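Local coordinates for protein Alpha/beta hydrolase (Pectobacterium atrosepticum SCRI1043, PDB 3BDV) that probably acts as a serine hydrolase of the alpha/beta-hydrolase fold, binds calcium, and has no known substrate, at residues A[30-42]-A[164-177]. Residues are numbered along the deposited sequence; the frame is centred on the assembly and turned at random.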
ATOM      1  N   ASP A  30     -12.782  -1.575   5.929  1.00 23.42           N
ATOM      2  CA  ASP A  30     -13.696  -1.513   7.050  1.00 26.86           C
ATOM      3  C   ASP A  30     -12.958  -1.363   8.398  1.00 27.79           C
ATOM      4  O   ASP A  30     -11.729  -1.295   8.472  1.00 27.04           O
ATOM      5  CB  ASP A  30     -14.637  -2.730   7.022  1.00 26.75           C
ATOM      6  CG  ASP A  30     -13.904  -4.060   7.236  1.00 32.60           C
ATOM      7  OD1 ASP A  30     -12.768  -4.043   7.714  1.00 43.62           O
ATOM      8  OD2 ASP A  30     -14.477  -5.129   6.931  1.00 41.61           O
ATOM      9  N   ASP A  31     -13.721  -1.285   9.470  1.00 25.78           N
ATOM     10  CA  ASP A  31     -13.153  -0.922  10.754  1.00 27.41           C
ATOM     11  C   ASP A  31     -12.111  -1.875  11.278  1.00 24.37           C
ATOM     12  O   ASP A  31     -11.214  -1.443  11.993  1.00 25.83           O
ATOM     13  CB  ASP A  31     -14.251  -0.727  11.804  1.00 29.49           C
ATOM     14  CG  ASP A  31     -14.801   0.680  11.798  1.00 40.33           C
ATOM     15  OD1 ASP A  31     -14.087   1.590  11.314  1.00 46.90           O
ATOM     16  OD2 ASP A  31     -15.939   0.892  12.274  1.00 48.45           O
ATOM     17  N   GLU A  32     -12.216  -3.155  10.927  1.00 23.58           N
ATOM     18  CA  GLU A  32     -11.279  -4.168  11.420  1.00 21.57           C
ATOM     19  C   GLU A  32     -10.141  -4.480  10.481  1.00 20.79           C
ATOM     20  O   GLU A  32      -9.296  -5.303  10.796  1.00 23.40           O
ATOM     21  CB  GLU A  32     -12.001  -5.444  11.783  1.00 22.34           C
ATOM     22  CG  GLU A  32     -12.598  -5.408  13.239  1.00 33.72           C
ATOM     23  CD  GLU A  32     -11.544  -5.089  14.341  1.00 43.07           C
ATOM     24  OE1 GLU A  32     -10.431  -5.691  14.364  1.00 44.06           O
ATOM     25  OE2 GLU A  32     -11.845  -4.216  15.194  1.00 53.18           O
ATOM     26  N   HIS A  33     -10.139  -3.821   9.326  1.00 21.37           N
ATOM     27  CA  HIS A  33      -9.087  -3.957   8.338  1.00 20.92           C
ATOM     28  C   HIS A  33      -7.823  -3.281   8.861  1.00 21.75           C
ATOM     29  O   HIS A  33      -7.887  -2.261   9.557  1.00 21.57           O
ATOM     30  CB  HIS A  33      -9.567  -3.275   7.051  1.00 22.44           C
ATOM     31  CG  HIS A  33      -8.732  -3.529   5.846  1.00 24.25           C
ATOM     32  ND1 HIS A  33      -7.567  -2.832   5.576  1.00 19.74           N
ATOM     33  CD2 HIS A  33      -8.972  -4.295   4.758  1.00 25.80           C
ATOM     34  CE1 HIS A  33      -7.097  -3.225   4.406  1.00 21.11           C
ATOM     35  NE2 HIS A  33      -7.927  -4.115   3.893  1.00 21.17           N
ATOM     36  N   TRP A  34      -6.683  -3.879   8.550  1.00 21.79           N
ATOM     37  CA  TRP A  34      -5.384  -3.339   8.947  1.00 19.93           C
ATOM     38  C   TRP A  34      -5.187  -1.872   8.629  1.00 18.53           C
ATOM     39  O   TRP A  34      -4.590  -1.163   9.408  1.00 20.05           O
ATOM     40  CB  TRP A  34      -4.217  -4.171   8.374  1.00 19.85           C
ATOM     41  CG  TRP A  34      -4.173  -4.311   6.880  1.00 19.75           C
ATOM     42  CD1 TRP A  34      -4.783  -5.291   6.126  1.00 21.98           C
ATOM     43  CD2 TRP A  34      -3.400  -3.535   5.957  1.00 16.49           C
ATOM     44  NE1 TRP A  34      -4.521  -5.117   4.809  1.00 23.79           N
ATOM     45  CE2 TRP A  34      -3.689  -4.033   4.662  1.00 20.68           C
ATOM     46  CE3 TRP A  34      -2.584  -2.400   6.080  1.00 20.96           C
ATOM     47  CZ2 TRP A  34      -3.142  -3.474   3.516  1.00 18.76           C
ATOM     48  CZ3 TRP A  34      -2.053  -1.848   4.934  1.00 16.53           C
ATOM     49  CH2 TRP A  34      -2.325  -2.416   3.672  1.00 21.04           C
ATOM     50  N   GLN A  35      -5.638  -1.394   7.486  1.00 20.50           N
ATOM     51  CA  GLN A  35      -5.474   0.035   7.200  1.00 19.75           C
ATOM     52  C   GLN A  35      -6.224   0.908   8.220  1.00 19.58           C
ATOM     53  O   GLN A  35      -5.738   1.978   8.610  1.00 20.14           O
ATOM     54  CB  GLN A  35      -5.919   0.345   5.785  1.00 21.87           C
ATOM     55  CG  GLN A  35      -4.920  -0.116   4.742  1.00 21.68           C
ATOM     56  CD  GLN A  35      -5.401   0.142   3.329  1.00 22.33           C
ATOM     57  OE1 GLN A  35      -6.583  -0.009   3.057  1.00 25.75           O
ATOM     58  NE2 GLN A  35      -4.500   0.520   2.429  1.00 16.71           N
ATOM     59  N   SER A  36      -7.352   0.394   8.714  1.00 21.74           N
ATOM     60  CA  SER A  36      -8.109   1.079   9.746  1.00 18.96           C
ATOM     61  C   SER A  36      -7.449   0.941  11.126  1.00 19.02           C
ATOM     62  O   SER A  36      -7.443   1.898  11.911  1.00 20.33           O
ATOM     63  CB  SER A  36      -9.587   0.633   9.743  1.00 22.11           C
ATOM     64  OG  SER A  36     -10.236   0.991   8.504  1.00 20.33           O
ATOM     65  N   HIS A  37      -6.940  -0.237  11.471  1.00 19.64           N
ATOM     66  CA  HIS A  37      -6.124  -0.350  12.671  1.00 18.51           C
ATOM     67  C   HIS A  37      -5.014   0.678  12.633  1.00 20.39           C
ATOM     68  O   HIS A  37      -4.769   1.400  13.613  1.00 20.81           O
ATOM     69  CB  HIS A  37      -5.544  -1.760  12.805  1.00 19.67           C
ATOM     70  CG  HIS A  37      -6.528  -2.739  13.361  1.00 17.57           C
ATOM     71  ND1 HIS A  37      -6.565  -3.090  14.693  1.00 24.36           N
ATOM     72  CD2 HIS A  37      -7.508  -3.454  12.750  1.00 21.02           C
ATOM     73  CE1 HIS A  37      -7.532  -3.972  14.883  1.00 21.10           C
ATOM     74  NE2 HIS A  37      -8.129  -4.208  13.725  1.00 19.45           N
ATOM     75  N   TRP A  38      -4.351   0.770  11.504  1.00 20.17           N
ATOM     76  CA  TRP A  38      -3.179   1.663  11.404  1.00 19.41           C
ATOM     77  C   TRP A  38      -3.542   3.145  11.503  1.00 20.28           C
ATOM     78  O   TRP A  38      -2.843   3.934  12.155  1.00 20.09           O
ATOM     79  CB  TRP A  38      -2.371   1.358  10.140  1.00 19.18           C
ATOM     80  CG  TRP A  38      -1.742  -0.003  10.153  1.00 17.21           C
ATOM     81  CD1 TRP A  38      -1.918  -1.007  11.102  1.00 18.38           C
ATOM     82  CD2 TRP A  38      -0.904  -0.556   9.146  1.00 15.96           C
ATOM     83  NE1 TRP A  38      -1.189  -2.096  10.748  1.00 21.00           N
ATOM     84  CE2 TRP A  38      -0.581  -1.869   9.541  1.00 17.84           C
ATOM     85  CE3 TRP A  38      -0.377  -0.064   7.959  1.00 20.60           C
ATOM     86  CZ2 TRP A  38       0.254  -2.678   8.788  1.00 20.26           C
ATOM     87  CZ3 TRP A  38       0.443  -0.868   7.221  1.00 18.35           C
ATOM     88  CH2 TRP A  38       0.762  -2.153   7.647  1.00 19.03           C
ATOM     89  N   GLU A  39      -4.664   3.496  10.906  1.00 19.40           N
ATOM     90  CA  GLU A  39      -5.186   4.856  10.993  1.00 21.36           C
ATOM     91  C   GLU A  39      -5.498   5.238  12.429  1.00 20.02           C
ATOM     92  O   GLU A  39      -5.174   6.329  12.848  1.00 21.55           O
ATOM     93  CB  GLU A  39      -6.422   4.967  10.147  1.00 20.76           C
ATOM     94  CG  GLU A  39      -6.907   6.369   9.991  1.00 26.68           C
ATOM     95  CD  GLU A  39      -8.155   6.437   9.160  1.00 29.19           C
ATOM     96  OE1 GLU A  39      -8.921   5.418   9.082  1.00 22.03           O
ATOM     97  OE2 GLU A  39      -8.365   7.534   8.611  1.00 31.55           O
ATOM     98  N   ARG A  40      -6.168   4.358  13.172  1.00 23.39           N
ATOM     99  CA  ARG A  40      -6.412   4.603  14.599  1.00 22.31           C
ATOM    100  C   ARG A  40      -5.111   4.665  15.416  1.00 22.84           C
ATOM    101  O   ARG A  40      -4.986   5.462  16.345  1.00 21.88           O
ATOM    102  CB  ARG A  40      -7.321   3.535  15.227  1.00 21.37           C
ATOM    103  CG  ARG A  40      -8.735   3.495  14.706  1.00 19.18           C
ATOM    104  CD  ARG A  40      -9.613   2.596  15.558  1.00 21.42           C
ATOM    105  NE  ARG A  40      -9.309   1.167  15.380  1.00 26.22           N
ATOM    106  CZ  ARG A  40      -9.762   0.424  14.365  1.00 23.26           C
ATOM    107  NH1 ARG A  40     -10.538   0.939  13.420  1.00 24.25           N
ATOM    108  NH2 ARG A  40      -9.463  -0.847  14.329  1.00 22.71           N
ATOM    109  N   ARG A  41      -4.150   3.807  15.086  1.00 22.14           N
ATOM    110  CA  ARG A  41      -2.887   3.760  15.826  1.00 19.79           C
ATOM    111  C   ARG A  41      -1.968   4.982  15.587  1.00 21.81           C
ATOM    112  O   ARG A  41      -1.271   5.444  16.523  1.00 20.54           O
ATOM    113  CB  ARG A  41      -2.192   2.436  15.483  1.00 19.64           C
ATOM    114  CG  ARG A  41      -1.009   2.127  16.296  1.00 22.56           C
ATOM    115  CD  ARG A  41      -0.527   0.775  15.971  1.00 22.56           C
ATOM    116  NE  ARG A  41       0.693   0.424  16.697  1.00 25.20           N
ATOM    117  CZ  ARG A  41       1.063  -0.821  16.964  1.00 28.54           C
ATOM    118  NH1 ARG A  41       0.289  -1.833  16.627  1.00 23.02           N
ATOM    119  NH2 ARG A  41       2.195  -1.058  17.602  1.00 28.37           N
ATOM    120  N   PHE A  42      -2.053   5.558  14.380  1.00 20.40           N
ATOM    121  CA  PHE A  42      -1.204   6.653  13.918  1.00 21.14           C
ATOM    122  C   PHE A  42      -2.099   7.737  13.295  1.00 22.18           C
ATOM    123  O   PHE A  42      -2.264   7.819  12.069  1.00 21.13           O
ATOM    124  CB  PHE A  42      -0.203   6.138  12.890  1.00 21.06           C
ATOM    125  CG  PHE A  42       0.699   5.062  13.427  1.00 22.69           C
ATOM    126  CD1 PHE A  42       1.693   5.360  14.332  1.00 23.83           C
ATOM    127  CD2 PHE A  42       0.497   3.751  13.090  1.00 24.52           C
ATOM    128  CE1 PHE A  42       2.505   4.361  14.883  1.00 23.07           C
ATOM    129  CE2 PHE A  42       1.307   2.750  13.616  1.00 24.54           C
ATOM    130  CZ  PHE A  42       2.293   3.051  14.530  1.00 22.52           C
ATOM    131  N   ILE A 164      -5.643 -10.744   2.777  1.00 20.14           N
ATOM    132  CA  ILE A 164      -4.936  -9.848   3.702  1.00 21.91           C
ATOM    133  C   ILE A 164      -5.911  -8.726   4.092  1.00 22.04           C
ATOM    134  O   ILE A 164      -5.723  -7.565   3.787  1.00 17.96           O
ATOM    135  CB  ILE A 164      -3.547  -9.302   3.143  1.00 18.63           C
ATOM    136  CG1 ILE A 164      -2.723 -10.396   2.449  1.00 21.00           C
ATOM    137  CG2 ILE A 164      -2.696  -8.719   4.322  1.00 18.73           C
ATOM    138  CD1 ILE A 164      -1.350  -9.942   1.980  1.00 19.20           C
ATOM    139  N   ASN A 165      -6.995  -9.134   4.719  1.00 22.55           N
ATOM    140  CA  ASN A 165      -8.068  -8.248   5.109  1.00 19.83           C
ATOM    141  C   ASN A 165      -8.552  -8.739   6.500  1.00 22.09           C
ATOM    142  O   ASN A 165      -7.956  -9.653   7.066  1.00 22.23           O
ATOM    143  CB  ASN A 165      -9.170  -8.243   4.077  1.00 22.08           C
ATOM    144  CG  ASN A 165      -9.797  -9.626   3.823  1.00 24.67           C
ATOM    145  OD1 ASN A 165      -9.461 -10.618   4.489  1.00 21.39           O
ATOM    146  ND2 ASN A 165     -10.717  -9.683   2.835  1.00 25.41           N
ATOM    147  N   ALA A 166      -9.579  -8.089   7.042  1.00 21.68           N
ATOM    148  CA  ALA A 166     -10.054  -8.379   8.392  1.00 21.56           C
ATOM    149  C   ALA A 166     -10.473  -9.812   8.523  1.00 22.72           C
ATOM    150  O   ALA A 166     -10.204 -10.437   9.538  1.00 24.16           O
ATOM    151  CB  ALA A 166     -11.216  -7.478   8.736  1.00 21.91           C
ATOM    152  N   GLU A 167     -11.152 -10.310   7.494  1.00 22.97           N
ATOM    153  CA  GLU A 167     -11.736 -11.649   7.513  1.00 25.34           C
ATOM    154  C   GLU A 167     -10.622 -12.673   7.662  1.00 23.98           C
ATOM    155  O   GLU A 167     -10.851 -13.709   8.236  1.00 21.48           O
ATOM    156  CB  GLU A 167     -12.553 -11.907   6.241  1.00 24.94           C
ATOM    157  CG  GLU A 167     -13.802 -10.969   6.086  1.00 32.02           C
ATOM    158  CD  GLU A 167     -13.523  -9.628   5.332  1.00 41.92           C
ATOM    159  OE1 GLU A 167     -12.550  -8.903   5.627  1.00 29.48           O
ATOM    160  OE2 GLU A 167     -14.306  -9.288   4.420  1.00 51.41           O
ATOM    161  N   ALA A 168      -9.423 -12.341   7.166  1.00 22.74           N
ATOM    162  CA  ALA A 168      -8.197 -13.155   7.325  1.00 20.40           C
ATOM    163  C   ALA A 168      -7.386 -12.901   8.617  1.00 25.15           C
ATOM    164  O   ALA A 168      -6.328 -13.532   8.870  1.00 25.91           O
ATOM    165  CB  ALA A 168      -7.295 -12.968   6.079  1.00 20.90           C
ATOM    166  N   GLY A 169      -7.839 -11.977   9.462  1.00 22.27           N
ATOM    167  CA  GLY A 169      -7.096 -11.685  10.673  1.00 23.29           C
ATOM    168  C   GLY A 169      -6.178 -10.480  10.603  1.00 24.95           C
ATOM    169  O   GLY A 169      -5.338 -10.333  11.460  1.00 28.11           O
ATOM    170  N   PHE A 170      -6.351  -9.635   9.599  1.00 22.91           N
ATOM    171  CA  PHE A 170      -5.534  -8.433   9.427  1.00 22.45           C
ATOM    172  C   PHE A 170      -6.505  -7.260   9.375  1.00 23.29           C
ATOM    173  O   PHE A 170      -6.928  -6.861   8.291  1.00 22.86           O
ATOM    174  CB  PHE A 170      -4.755  -8.482   8.124  1.00 24.51           C
ATOM    175  CG  PHE A 170      -3.917  -9.701   7.954  1.00 20.09           C
ATOM    176  CD1 PHE A 170      -4.462 -10.853   7.415  1.00 22.48           C
ATOM    177  CD2 PHE A 170      -2.601  -9.699   8.297  1.00 26.75           C
ATOM    178  CE1 PHE A 170      -3.716 -11.986   7.274  1.00 21.32           C
ATOM    179  CE2 PHE A 170      -1.829 -10.842   8.153  1.00 28.46           C
ATOM    180  CZ  PHE A 170      -2.390 -11.977   7.643  1.00 24.05           C
ATOM    181  N   GLY A 171      -6.881  -6.708  10.530  1.00 23.17           N
ATOM    182  CA  GLY A 171      -6.274  -6.988  11.825  1.00 23.91           C
ATOM    183  C   GLY A 171      -5.153  -6.024  12.099  1.00 22.50           C
ATOM    184  O   GLY A 171      -4.743  -5.271  11.225  1.00 24.14           O
ATOM    185  N   PRO A 172      -4.626  -6.048  13.320  1.00 20.44           N
ATOM    186  CA  PRO A 172      -3.583  -5.101  13.650  1.00 20.22           C
ATOM    187  C   PRO A 172      -2.328  -5.232  12.823  1.00 19.82           C
ATOM    188  O   PRO A 172      -1.649  -4.277  12.692  1.00 22.07           O
ATOM    189  CB  PRO A 172      -3.243  -5.409  15.109  1.00 22.00           C
ATOM    190  CG  PRO A 172      -4.130  -6.409  15.519  1.00 21.86           C
ATOM    191  CD  PRO A 172      -4.959  -6.925  14.455  1.00 21.03           C
ATOM    192  N   TRP A 173      -2.006  -6.442  12.381  1.00 21.39           N
ATOM    193  CA  TRP A 173      -0.844  -6.711  11.534  1.00 20.33           C
ATOM    194  C   TRP A 173       0.431  -5.966  11.912  1.00 21.72           C
ATOM    195  O   TRP A 173       0.952  -5.125  11.154  1.00 20.07           O
ATOM    196  CB  TRP A 173      -1.196  -6.466  10.054  1.00 19.86           C
ATOM    197  CG  TRP A 173      -0.262  -7.177   9.068  1.00 18.93           C
ATOM    198  CD1 TRP A 173       0.435  -8.343   9.250  1.00 22.16           C
ATOM    199  CD2 TRP A 173       0.059  -6.725   7.741  1.00 18.40           C
ATOM    200  NE1 TRP A 173       1.142  -8.651   8.113  1.00 18.74           N
ATOM    201  CE2 TRP A 173       0.949  -7.663   7.188  1.00 19.94           C
ATOM    202  CE3 TRP A 173      -0.348  -5.634   6.966  1.00 25.83           C
ATOM    203  CZ2 TRP A 173       1.452  -7.535   5.903  1.00 18.53           C
ATOM    204  CZ3 TRP A 173       0.184  -5.467   5.712  1.00 20.97           C
ATOM    205  CH2 TRP A 173       1.061  -6.420   5.179  1.00 22.54           C
ATOM    206  N   GLU A 174       0.949  -6.325  13.079  1.00 23.65           N
ATOM    207  CA  GLU A 174       2.200  -5.770  13.541  1.00 25.46           C
ATOM    208  C   GLU A 174       3.350  -6.102  12.594  1.00 23.11           C
ATOM    209  O   GLU A 174       4.273  -5.275  12.446  1.00 21.53           O
ATOM    210  CB  GLU A 174       2.487  -6.246  14.954  1.00 28.12           C
ATOM    211  CG  GLU A 174       1.551  -5.631  15.952  1.00 34.60           C
ATOM    212  CD  GLU A 174       2.251  -4.904  17.066  1.00 40.76           C
ATOM    213  OE1 GLU A 174       3.486  -5.012  17.190  1.00 56.32           O
ATOM    214  OE2 GLU A 174       1.565  -4.213  17.827  1.00 41.47           O
ATOM    215  N   TYR A 175       3.318  -7.273  11.946  1.00 22.74           N
ATOM    216  CA  TYR A 175       4.400  -7.625  11.012  1.00 23.98           C
ATOM    217  C   TYR A 175       4.467  -6.630   9.856  1.00 21.85           C
ATOM    218  O   TYR A 175       5.568  -6.219   9.459  1.00 20.57           O
ATOM    219  CB  TYR A 175       4.311  -9.078  10.469  1.00 24.72           C
ATOM    220  CG  TYR A 175       5.558  -9.425   9.664  1.00 27.97           C
ATOM    221  CD1 TYR A 175       6.768  -9.681  10.301  1.00 30.75           C
ATOM    222  CD2 TYR A 175       5.530  -9.453   8.278  1.00 24.70           C
ATOM    223  CE1 TYR A 175       7.912  -9.968   9.575  1.00 31.87           C
ATOM    224  CE2 TYR A 175       6.672  -9.749   7.549  1.00 23.31           C
ATOM    225  CZ  TYR A 175       7.855  -9.984   8.200  1.00 26.28           C
ATOM    226  OH  TYR A 175       9.001 -10.217   7.456  1.00 29.97           O
ATOM    227  N   GLY A 176       3.318  -6.218   9.318  1.00 21.85           N
ATOM    228  CA  GLY A 176       3.318  -5.174   8.298  1.00 21.04           C
ATOM    229  C   GLY A 176       3.893  -3.841   8.777  1.00 21.27           C
ATOM    230  O   GLY A 176       4.656  -3.157   8.066  1.00 21.49           O
ATOM    231  N   LEU A 177       3.519  -3.434   9.982  1.00 19.29           N
ATOM    232  CA  LEU A 177       4.092  -2.248  10.590  1.00 20.40           C
ATOM    233  C   LEU A 177       5.585  -2.353  10.796  1.00 19.55           C
ATOM    234  O   LEU A 177       6.322  -1.397  10.550  1.00 19.12           O
ATOM    235  CB  LEU A 177       3.405  -1.982  11.929  1.00 22.20           C
ATOM    236  CG  LEU A 177       1.972  -1.483  11.878  1.00 18.92           C
ATOM    237  CD1 LEU A 177       1.477  -1.369  13.314  1.00 18.65           C
ATOM    238  CD2 LEU A 177       1.844  -0.111  11.097  1.00 20.56           C
TER
HETATM  239  O   HOH W   1     -11.546  -6.369   5.673  1.00 28.77           O
HETATM  240  O   HOH W   2      -2.007  -2.083  14.633  1.00 21.16           O
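Trp34 and Trp38, one turn apart on helix 34-41, each spend their indole N-H on a backbone carbonyl of 164-177. Trp34 NE1 reaches Ile164 O at 2.9 Å and Trp38 NE1 reaches Pro172 O at 3.0 Å; both oxygens lie in the plane of their indole, although each N-H arrives from above the carbonyl plane. Trp173 turns its six-membered ring edge-on to the face of Trp34, a T-shaped pair with planes 71° apart, while its plane lies within 12° of Trp38's, but displaced so far that the rings hardly overlap. Leu177 CD2 sits over the five-membered ring of Trp38, 3.4 Å from its centroid, a close CH-pi contact, and the other face of that indole takes Trp34 CE3.

Backbone bonds fasten the start of the helix: Gly171 N gives to Glu32 O at 2.8 Å, and Trp34 N to Phe170 O. Gly171 follows a cis peptide, and Pro172 CD lies over the face of His37, whose NE2 is held by Glu32 OE1. At the far end Arg41, CG trans to the backbone N (chi1 -171°) and the chain stretched out, carries its guanidinium to Glu174 in a salt bridge: NH1 (3.0 Å) and NH2 both bond Glu174 OE2 from the same side, above the carboxylate plane. Asp8 forms a second salt bridge with Arg41 NE, and Thr4 bonds Glu174 OE2. Behind the indoles lie Ile79 and Val105 of the central parallel sheet. This is helix-to-loop packing on one side of an alpha/beta-hydrolase sheet, with Trp34 near a probable nucleophile elbow.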